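Local coordinates for DNA topoisomerase 2-associated protein PAT1 (Saccharomyces cerevisiae, PDB 5LMG) that activates mRNA decapping and represses translation, its C-terminal domain binding the decapping enzyme Dcp2 and the exonuclease Xrn1 in yeast, at residues L122-L132 with L184-N192; Y239-I250 with H292-V300. The protein carries 2 engineered substitutions. One frame throughout, in Å; residues are numbered along the deposited sequence.

Contact 1: L122-L132 with L184-N192; sequences LKILQKIFNEL and LLLQLIRNN
Two nearly parallel helices of the mostly helical Pat1 C-terminal domain pack through Leu-184, a knob set into the hole formed by Leu-122, Leu-125, Gln-126 and Phe-129. The axes of segments 122-130 and 184-191 approach to 8.4 Å and cross at -22°. CD2 of Leu-184 does most of the touching: it lies 3.8 Å from CG of Gln-126, whose extended chain the leucine meets at about a right angle, and also reaches CB of Leu-125 and CD2 of Phe-129. One helical turn on, Leu-188 holds CG anti to the backbone N (chi1 178°), which carries its CD1 to the ring edge, 3.6 Å from CD1 of Phe-129; the same methyl is 3.9 Å from CD2 of Leu-132. Leu-206 and Leu-210 of helix 201-216 also pack on this phenylalanine.

Polar groups then take over. ND2 of Asn-192 gives a hydrogen bond to O of Phe-129 (3.0 Å, C=O...N 178°) and another to O of Leu-188 (3.0 Å), while its OD1 pairs with Ser-133. An alanine in place of Asn-192 would probably leave the carbonyls of Phe-129 and Leu-188 without this shared donor and Ser-133 without its mate. Apolar interlocking thus joins the helix flanks, whereas the amide of Asn-192, held by three bonds, links the end of helix 118-130 to the last turn of helix 178-191.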
loop_
_atom_site.group_PDB
_atom_site.type_symbol
_atom_site.label_atom_id
_atom_site.label_comp_id
_atom_site.label_asym_id
_atom_site.label_seq_id
_atom_site.Cartn_x
_atom_site.Cartn_y
_atom_site.Cartn_z
ATOM N N LEU A 122 -18.076 7.419 -0.423
ATOM C CA LEU A 122 -17.167 8.333 0.272
ATOM C C LEU A 122 -17.225 8.087 1.786
ATOM O O LEU A 122 -16.175 8.050 2.424
ATOM C CB LEU A 122 -17.489 9.799 -0.095
ATOM C CG LEU A 122 -16.421 10.901 0.101
ATOM C CD1 LEU A 122 -16.692 11.720 1.325
ATOM C CD2 LEU A 122 -14.985 10.392 0.039
ATOM N N LYS A 123 -18.435 7.832 2.338
ATOM C CA LYS A 123 -18.638 7.511 3.762
ATOM C C LYS A 123 -17.912 6.216 4.176
ATOM O O LYS A 123 -17.388 6.137 5.291
ATOM C CB LYS A 123 -20.128 7.409 4.100
ATOM C CG LYS A 123 -20.775 8.748 4.418
ATOM C CD LYS A 123 -22.258 8.570 4.741
ATOM C CE LYS A 123 -22.959 9.875 5.033
ATOM N NZ LYS A 123 -22.577 10.429 6.360
ATOM N N ILE A 124 -17.864 5.225 3.271
ATOM C CA ILE A 124 -17.156 3.954 3.482
ATOM C C ILE A 124 -15.644 4.220 3.579
ATOM O O ILE A 124 -15.018 3.769 4.539
ATOM C CB ILE A 124 -17.527 2.885 2.418
ATOM C CG1 ILE A 124 -18.965 2.341 2.692
ATOM C CG2 ILE A 124 -16.474 1.747 2.362
ATOM C CD1 ILE A 124 -19.542 1.364 1.697
ATOM N N LEU A 125 -15.082 4.982 2.611
ATOM C CA LEU A 125 -13.664 5.357 2.568
ATOM C C LEU A 125 -13.286 6.152 3.832
ATOM O O LEU A 125 -12.262 5.851 4.452
ATOM C CB LEU A 125 -13.338 6.185 1.308
ATOM C CG LEU A 125 -13.414 5.599 -0.126
ATOM C CD1 LEU A 125 -12.129 5.860 -0.880
ATOM C CD2 LEU A 125 -13.829 4.127 -0.190
ATOM N N GLN A 126 -14.136 7.135 4.232
ATOM C CA GLN A 126 -13.963 7.953 5.443
ATOM C C GLN A 126 -13.884 7.048 6.679
ATOM O O GLN A 126 -12.984 7.228 7.491
ATOM C CB GLN A 126 -15.109 8.971 5.613
ATOM C CG GLN A 126 -15.021 10.174 4.672
ATOM C CD GLN A 126 -16.188 11.131 4.798
ATOM O OE1 GLN A 126 -17.359 10.739 4.880
ATOM N NE2 GLN A 126 -15.903 12.416 4.710
ATOM N N LYS A 127 -14.799 6.055 6.792
ATOM C CA LYS A 127 -14.828 5.092 7.896
ATOM C C LYS A 127 -13.516 4.290 7.960
ATOM O O LYS A 127 -12.904 4.228 9.027
ATOM C CB LYS A 127 -16.037 4.136 7.759
ATOM C CG LYS A 127 -16.327 3.291 9.004
ATOM C CD LYS A 127 -17.240 4.015 9.982
ATOM C CE LYS A 127 -16.513 4.525 11.196
ATOM N NZ LYS A 127 -17.368 5.452 11.972
ATOM N N ILE A 128 -13.090 3.705 6.815
ATOM C CA ILE A 128 -11.861 2.911 6.673
ATOM C C ILE A 128 -10.637 3.716 7.149
ATOM O O ILE A 128 -9.903 3.227 8.006
ATOM C CB ILE A 128 -11.687 2.337 5.227
ATOM C CG1 ILE A 128 -12.783 1.284 4.892
ATOM C CG2 ILE A 128 -10.263 1.761 5.013
ATOM C CD1 ILE A 128 -12.841 0.835 3.402
ATOM N N PHE A 129 -10.455 4.953 6.636
ATOM C CA PHE A 129 -9.322 5.804 7.014
ATOM C C PHE A 129 -9.381 6.290 8.477
ATOM O O PHE A 129 -8.336 6.372 9.121
ATOM C CB PHE A 129 -9.135 6.968 6.025
ATOM C CG PHE A 129 -8.535 6.529 4.711
ATOM C CD1 PHE A 129 -7.194 6.167 4.625
ATOM C CD2 PHE A 129 -9.309 6.462 3.561
ATOM C CE1 PHE A 129 -6.647 5.730 3.417
ATOM C CE2 PHE A 129 -8.763 6.026 2.354
ATOM C CZ PHE A 129 -7.436 5.666 2.290
ATOM N N ASN A 130 -10.589 6.542 9.010
ATOM C CA ASN A 130 -10.809 6.990 10.394
ATOM C C ASN A 130 -10.449 5.905 11.418
ATOM O O ASN A 130 -9.936 6.222 12.490
ATOM C CB ASN A 130 -12.275 7.427 10.589
ATOM C CG ASN A 130 -12.568 8.074 11.918
ATOM O OD1 ASN A 130 -12.132 9.191 12.201
ATOM N ND2 ASN A 130 -13.337 7.391 12.756
ATOM N N GLU A 131 -10.732 4.629 11.088
ATOM C CA GLU A 131 -10.499 3.487 11.974
ATOM C C GLU A 131 -9.433 2.525 11.409
ATOM O O GLU A 131 -9.442 1.341 11.752
ATOM C CB GLU A 131 -11.830 2.737 12.208
ATOM C CG GLU A 131 -12.933 3.580 12.825
ATOM C CD GLU A 131 -13.322 3.163 14.229
ATOM O OE1 GLU A 131 -14.378 2.509 14.383
ATOM O OE2 GLU A 131 -12.571 3.495 15.176
ATOM N N LEU A 132 -8.506 3.037 10.570
ATOM C CA LEU A 132 -7.475 2.232 9.908
ATOM C C LEU A 132 -6.592 1.417 10.872
ATOM O O LEU A 132 -6.244 0.287 10.543
ATOM C CB LEU A 132 -6.625 3.091 8.952
ATOM C CG LEU A 132 -5.956 2.357 7.780
ATOM C CD1 LEU A 132 -6.956 1.477 7.003
ATOM C CD2 LEU A 132 -5.284 3.332 6.834
ATOM N N LEU A 184 -9.800 12.907 3.215
ATOM C CA LEU A 184 -9.349 11.535 3.510
ATOM C C LEU A 184 -7.940 11.494 4.093
ATOM O O LEU A 184 -7.680 10.710 5.003
ATOM C CB LEU A 184 -9.470 10.604 2.280
ATOM C CG LEU A 184 -10.881 10.369 1.701
ATOM C CD1 LEU A 184 -10.805 9.542 0.436
ATOM C CD2 LEU A 184 -11.797 9.671 2.705
ATOM N N LEU A 185 -7.045 12.362 3.599
ATOM C CA LEU A 185 -5.667 12.475 4.088
ATOM C C LEU A 185 -5.647 12.939 5.545
ATOM O O LEU A 185 -4.913 12.372 6.363
ATOM C CB LEU A 185 -4.879 13.461 3.216
ATOM C CG LEU A 185 -4.251 12.878 1.957
ATOM C CD1 LEU A 185 -4.065 13.959 0.901
ATOM C CD2 LEU A 185 -2.937 12.183 2.266
ATOM N N LEU A 186 -6.477 13.951 5.864
ATOM C CA LEU A 186 -6.625 14.497 7.211
ATOM C C LEU A 186 -7.212 13.450 8.141
ATOM O O LEU A 186 -6.744 13.340 9.270
ATOM C CB LEU A 186 -7.483 15.776 7.216
ATOM C CG LEU A 186 -6.791 17.058 6.739
ATOM C CD1 LEU A 186 -7.801 18.198 6.593
ATOM C CD2 LEU A 186 -5.655 17.458 7.673
ATOM N N GLN A 187 -8.183 12.635 7.653
ATOM C CA GLN A 187 -8.779 11.530 8.423
ATOM C C GLN A 187 -7.685 10.533 8.842
ATOM O O GLN A 187 -7.648 10.111 9.993
ATOM C CB GLN A 187 -9.868 10.790 7.610
ATOM C CG GLN A 187 -11.213 11.515 7.507
ATOM C CD GLN A 187 -12.022 11.537 8.785
ATOM O OE1 GLN A 187 -12.074 10.567 9.549
ATOM N NE2 GLN A 187 -12.722 12.639 9.014
ATOM N N LEU A 188 -6.765 10.213 7.912
ATOM C CA LEU A 188 -5.649 9.298 8.141
ATOM C C LEU A 188 -4.651 9.830 9.187
ATOM O O LEU A 188 -4.356 9.136 10.157
ATOM C CB LEU A 188 -4.955 8.991 6.798
ATOM C CG LEU A 188 -3.729 8.091 6.846
ATOM C CD1 LEU A 188 -3.910 6.899 5.960
ATOM C CD2 LEU A 188 -2.489 8.864 6.447
ATOM N N ILE A 189 -4.152 11.062 8.987
ATOM C CA ILE A 189 -3.138 11.715 9.823
ATOM C C ILE A 189 -3.634 12.014 11.260
ATOM O O ILE A 189 -2.874 11.831 12.217
ATOM C CB ILE A 189 -2.620 12.986 9.067
ATOM C CG1 ILE A 189 -1.932 12.603 7.731
ATOM C CG2 ILE A 189 -1.680 13.833 9.908
ATOM C CD1 ILE A 189 -1.960 13.762 6.635
ATOM N N ARG A 190 -4.899 12.450 11.408
ATOM C CA ARG A 190 -5.466 12.825 12.705
ATOM C C ARG A 190 -5.931 11.669 13.595
ATOM O O ARG A 190 -5.940 11.818 14.820
ATOM C CB ARG A 190 -6.625 13.820 12.519
ATOM C CG ARG A 190 -6.175 15.161 11.997
ATOM C CD ARG A 190 -7.355 16.072 11.751
ATOM N NE ARG A 190 -6.911 17.427 11.440
ATOM C CZ ARG A 190 -7.665 18.343 10.838
ATOM N NH1 ARG A 190 -8.909 18.053 10.469
ATOM N NH2 ARG A 190 -7.182 19.558 10.606
ATOM N N ASN A 191 -6.346 10.551 13.003
ATOM C CA ASN A 191 -6.909 9.426 13.761
ATOM C C ASN A 191 -5.984 8.221 13.925
ATOM O O ASN A 191 -6.384 7.219 14.524
ATOM C CB ASN A 191 -8.238 9.006 13.129
ATOM C CG ASN A 191 -9.251 10.124 13.164
ATOM O OD1 ASN A 191 -9.837 10.435 14.206
ATOM N ND2 ASN A 191 -9.412 10.815 12.046
ATOM N N ASN A 192 -4.760 8.309 13.392
ATOM C CA ASN A 192 -3.813 7.196 13.422
ATOM C C ASN A 192 -2.394 7.636 13.680
ATOM O O ASN A 192 -2.009 8.747 13.301
ATOM C CB ASN A 192 -3.823 6.475 12.060
ATOM C CG ASN A 192 -5.160 5.931 11.642
ATOM O OD1 ASN A 192 -5.585 4.866 12.094
ATOM N ND2 ASN A 192 -5.850 6.655 10.769
#

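Contact 2: Y239-I250 with H292-V300; sequences YDKLFTSLESKI and HQRIIIDEV
His-292 fits its imidazole between two aromatic rings and a carboxylate. CE1 of Tyr-239 points at one face of the imidazole, 3.6 Å from CG of His-292, in an edge-to-face pair with planes at 81°. The imidazole in turn directs its own edge at Phe-243, placing CD2 of His-292 over the centre of that ring, 3.5 Å from CG of Phe-243. NE2 of His-292 donates to OD1 of Asp-240 at 2.9 Å, almost straight (172°) and in the imidazole plane. With CG anti to the backbone N (chi1 -165°), Phe-243 extends toward helix 290-322, where CZ meets CG2 of Ile-295 and CE2 meets CG1 of Ile-296.

Toward Val-300, the carboxylate of Glu-299 grips the type II turn Leu-246 to Lys-249 and the residue after it: OE2 accepts from N of Ser-248 (2.8 Å) and OE1 from N of Ile-250 (3.0 Å).

Farther out, Lys-289 N bonds ND1 of His-292 and Leu-284 O takes the Tyr-239 hydroxyl. The aromatic cluster packs between helices 234-246 and 290-322, consistent with the TPR-like clan of the family, while Gln-293, Arg-294, Ile-297 and Asp-298 contact the Dcp2 peptide, Arg-294 by a salt bridge.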
loop_
_atom_site.group_PDB
_atom_site.type_symbol
_atom_site.label_atom_id
_atom_site.label_comp_id
_atom_site.label_asym_id
_atom_site.label_seq_id
_atom_site.Cartn_x
_atom_site.Cartn_y
_atom_site.Cartn_z
ATOM N N TYR A 239 0.509 17.888 2.893
ATOM C CA TYR A 239 1.703 17.069 2.630
ATOM C C TYR A 239 2.699 17.268 3.795
ATOM O O TYR A 239 3.233 16.286 4.316
ATOM C CB TYR A 239 2.379 17.457 1.286
ATOM C CG TYR A 239 3.718 16.772 1.075
ATOM C CD1 TYR A 239 4.897 17.325 1.580
ATOM C CD2 TYR A 239 3.801 15.548 0.412
ATOM C CE1 TYR A 239 6.124 16.673 1.440
ATOM C CE2 TYR A 239 5.026 14.887 0.264
ATOM C CZ TYR A 239 6.185 15.458 0.771
ATOM O OH TYR A 239 7.399 14.823 0.639
ATOM N N ASP A 240 2.937 18.544 4.194
ATOM C CA ASP A 240 3.851 18.876 5.278
ATOM C C ASP A 240 3.419 18.291 6.622
ATOM O O ASP A 240 4.288 17.870 7.388
ATOM C CB ASP A 240 4.108 20.382 5.369
ATOM C CG ASP A 240 5.386 20.691 6.119
ATOM O OD1 ASP A 240 6.479 20.285 5.634
ATOM O OD2 ASP A 240 5.296 21.272 7.227
ATOM N N LYS A 241 2.095 18.238 6.903
ATOM C CA LYS A 241 1.563 17.619 8.133
ATOM C C LYS A 241 1.869 16.106 8.129
ATOM O O LYS A 241 2.316 15.560 9.146
ATOM C CB LYS A 241 0.056 17.872 8.290
ATOM C CG LYS A 241 -0.287 19.313 8.672
ATOM C CD LYS A 241 -1.796 19.548 8.683
ATOM C CE LYS A 241 -2.176 20.929 8.168
ATOM N NZ LYS A 241 -1.741 22.017 9.086
ATOM N N LEU A 242 1.672 15.446 6.971
ATOM C CA LEU A 242 1.994 14.033 6.766
ATOM C C LEU A 242 3.503 13.811 6.928
ATOM O O LEU A 242 3.913 12.849 7.581
ATOM C CB LEU A 242 1.559 13.578 5.361
ATOM C CG LEU A 242 1.840 12.114 5.022
ATOM C CD1 LEU A 242 0.885 11.188 5.769
ATOM C CD2 LEU A 242 1.745 11.882 3.531
ATOM N N PHE A 243 4.321 14.704 6.323
ATOM C CA PHE A 243 5.781 14.623 6.384
ATOM C C PHE A 243 6.281 14.678 7.840
ATOM O O PHE A 243 7.157 13.893 8.203
ATOM C CB PHE A 243 6.441 15.714 5.518
ATOM C CG PHE A 243 7.906 15.462 5.255
ATOM C CD1 PHE A 243 8.882 15.920 6.140
ATOM C CD2 PHE A 243 8.314 14.767 4.121
ATOM C CE1 PHE A 243 10.240 15.666 5.906
ATOM C CE2 PHE A 243 9.674 14.519 3.883
ATOM C CZ PHE A 243 10.625 14.976 4.776
ATOM N N THR A 244 5.676 15.558 8.663
ATOM C CA THR A 244 5.971 15.733 10.094
ATOM C C THR A 244 5.774 14.418 10.872
ATOM O O THR A 244 6.631 14.074 11.687
ATOM C CB THR A 244 5.134 16.894 10.677
ATOM O OG1 THR A 244 5.384 18.069 9.919
ATOM C CG2 THR A 244 5.443 17.187 12.142
ATOM N N SER A 245 4.668 13.683 10.609
ATOM C CA SER A 245 4.385 12.418 11.289
ATOM C C SER A 245 5.362 11.276 10.927
ATOM O O SER A 245 5.468 10.325 11.696
ATOM C CB SER A 245 2.937 11.982 11.068
ATOM O OG SER A 245 2.672 11.705 9.703
ATOM N N LEU A 246 6.084 11.394 9.785
ATOM C CA LEU A 246 7.040 10.401 9.278
ATOM C C LEU A 246 8.501 10.721 9.523
ATOM O O LEU A 246 9.325 9.797 9.540
ATOM C CB LEU A 246 6.836 10.183 7.768
ATOM C CG LEU A 246 5.523 9.534 7.347
ATOM C CD1 LEU A 246 5.357 9.583 5.834
ATOM C CD2 LEU A 246 5.425 8.121 7.873
ATOM N N GLU A 247 8.839 12.020 9.681
ATOM C CA GLU A 247 10.212 12.479 9.861
ATOM C C GLU A 247 10.920 11.748 10.990
ATOM O O GLU A 247 10.322 11.542 12.048
ATOM C CB GLU A 247 10.239 14.001 10.063
ATOM C CG GLU A 247 11.588 14.614 9.759
ATOM C CD GLU A 247 11.596 16.126 9.859
ATOM O OE1 GLU A 247 10.631 16.694 10.422
ATOM O OE2 GLU A 247 12.586 16.743 9.407
ATOM N N SER A 248 12.174 11.314 10.732
ATOM C CA SER A 248 13.055 10.502 11.607
ATOM C C SER A 248 12.620 9.004 11.717
ATOM O O SER A 248 13.321 8.216 12.363
ATOM C CB SER A 248 13.241 11.134 12.988
ATOM O OG SER A 248 12.179 10.782 13.861
ATOM N N LYS A 249 11.484 8.614 11.074
ATOM C CA LYS A 249 10.936 7.251 11.095
ATOM C C LYS A 249 10.773 6.623 9.683
ATOM O O LYS A 249 10.239 5.519 9.581
ATOM C CB LYS A 249 9.590 7.232 11.858
ATOM C CG LYS A 249 9.711 7.595 13.344
ATOM C CD LYS A 249 8.391 8.043 13.967
ATOM C CE LYS A 249 8.104 9.516 13.770
ATOM N NZ LYS A 249 6.881 9.948 14.498
ATOM N N ILE A 250 11.243 7.317 8.609
ATOM C CA ILE A 250 11.138 6.880 7.204
ATOM C C ILE A 250 11.763 5.474 6.967
ATOM O O ILE A 250 11.174 4.669 6.242
ATOM C CB ILE A 250 11.673 7.953 6.198
ATOM C CG1 ILE A 250 10.818 9.249 6.275
ATOM C CG2 ILE A 250 11.691 7.424 4.745
ATOM C CD1 ILE A 250 11.503 10.566 5.685
ATOM N N HIS A 292 12.412 18.538 1.740
ATOM C CA HIS A 292 11.752 17.254 2.031
ATOM C C HIS A 292 12.567 16.123 1.405
ATOM O O HIS A 292 12.821 15.122 2.062
ATOM C CB HIS A 292 10.319 17.205 1.456
ATOM C CG HIS A 292 9.374 18.161 2.103
ATOM N ND1 HIS A 292 8.835 19.225 1.399
ATOM C CD2 HIS A 292 8.915 18.199 3.376
ATOM C CE1 HIS A 292 8.050 19.855 2.259
ATOM N NE2 HIS A 292 8.056 19.263 3.452
ATOM N N GLN A 293 13.003 16.313 0.138
ATOM C CA GLN A 293 13.771 15.338 -0.626
ATOM C C GLN A 293 15.125 15.011 0.017
ATOM O O GLN A 293 15.526 13.843 0.028
ATOM C CB GLN A 293 13.915 15.777 -2.088
ATOM C CG GLN A 293 12.595 15.736 -2.875
ATOM C CD GLN A 293 12.721 16.298 -4.277
ATOM O OE1 GLN A 293 13.742 16.872 -4.657
ATOM N NE2 GLN A 293 11.677 16.146 -5.087
ATOM N N ARG A 294 15.798 16.044 0.570
ATOM C CA ARG A 294 17.080 15.960 1.271
ATOM C C ARG A 294 16.952 15.022 2.466
ATOM O O ARG A 294 17.806 14.156 2.645
ATOM C CB ARG A 294 17.535 17.342 1.747
ATOM C CG ARG A 294 18.091 18.244 0.637
ATOM C CD ARG A 294 18.408 19.621 1.190
ATOM N NE ARG A 294 19.743 19.687 1.783
ATOM C CZ ARG A 294 20.009 19.594 3.083
ATOM N NH1 ARG A 294 19.026 19.425 3.959
ATOM N NH2 ARG A 294 21.258 19.689 3.519
ATOM N N ILE A 295 15.872 15.197 3.265
ATOM C CA ILE A 295 15.567 14.380 4.437
ATOM C C ILE A 295 15.269 12.934 4.001
ATOM O O ILE A 295 15.823 12.018 4.603
ATOM C CB ILE A 295 14.417 14.993 5.293
ATOM C CG1 ILE A 295 14.844 16.326 5.960
ATOM C CG2 ILE A 295 13.893 13.971 6.346
ATOM C CD1 ILE A 295 13.730 17.251 6.292
ATOM N N ILE A 296 14.391 12.734 2.972
ATOM C CA ILE A 296 14.025 11.390 2.466
ATOM C C ILE A 296 15.280 10.582 2.061
ATOM O O ILE A 296 15.450 9.468 2.569
ATOM C CB ILE A 296 12.935 11.392 1.350
ATOM C CG1 ILE A 296 11.615 12.053 1.848
ATOM C CG2 ILE A 296 12.676 9.938 0.820
ATOM C CD1 ILE A 296 10.695 12.654 0.707
ATOM N N ILE A 297 16.147 11.159 1.170
ATOM C CA ILE A 297 17.413 10.585 0.679
ATOM C C ILE A 297 18.314 10.226 1.859
ATOM O O ILE A 297 18.877 9.131 1.885
ATOM C CB ILE A 297 18.148 11.547 -0.329
ATOM C CG1 ILE A 297 17.612 11.401 -1.764
ATOM C CG2 ILE A 297 19.687 11.341 -0.327
ATOM C CD1 ILE A 297 18.225 10.195 -2.603
ATOM N N ASP A 298 18.455 11.158 2.835
ATOM C CA ASP A 298 19.294 10.925 4.003
ATOM C C ASP A 298 18.794 9.711 4.816
ATOM O O ASP A 298 19.592 8.861 5.205
ATOM C CB ASP A 298 19.361 12.194 4.888
ATOM C CG ASP A 298 20.243 11.995 6.085
ATOM O OD1 ASP A 298 21.443 11.715 5.893
ATOM O OD2 ASP A 298 19.712 11.987 7.211
ATOM N N GLU A 299 17.475 9.645 5.058
ATOM C CA GLU A 299 16.863 8.606 5.881
ATOM C C GLU A 299 16.916 7.209 5.256
ATOM O O GLU A 299 16.987 6.229 5.994
ATOM C CB GLU A 299 15.431 8.987 6.303
ATOM C CG GLU A 299 15.418 10.049 7.403
ATOM C CD GLU A 299 14.120 10.242 8.170
ATOM O OE1 GLU A 299 13.491 9.233 8.570
ATOM O OE2 GLU A 299 13.769 11.413 8.434
ATOM N N VAL A 300 16.939 7.120 3.911
ATOM C CA VAL A 300 16.942 5.837 3.205
ATOM C C VAL A 300 18.262 5.551 2.483
ATOM O O VAL A 300 18.334 4.561 1.765
ATOM C CB VAL A 300 15.714 5.667 2.254
ATOM C CG1 VAL A 300 14.398 5.862 3.000
ATOM C CG2 VAL A 300 15.801 6.563 1.021
HETATM O O HOH W 1 14.635 6.940 9.584
#

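Contacts 1 and 2 lie in series along the chain, their centres about 21 Å apart and about 15 and 19 Å from the chain centre. Each has an apolar interior (Leu-184 and Phe-129; Tyr-239, Phe-243 and Ile-250) and more exposed polar margins. They share no helix but are neighbours: Ile-189 and Leu-188 of contact 1 pack on Leu-242 of helix 234-246. In contact 1 leucines interlock directly with Phe-129; in contact 2 the segment axes stay 12.2 Å apart, and rings, isoleucines and a carboxylate span the distance. Both add polar bonds at a turn, through a neutral amide or a probably charged carboxylate; contact 2 also has an Asp-240 to His-292 bond between helices.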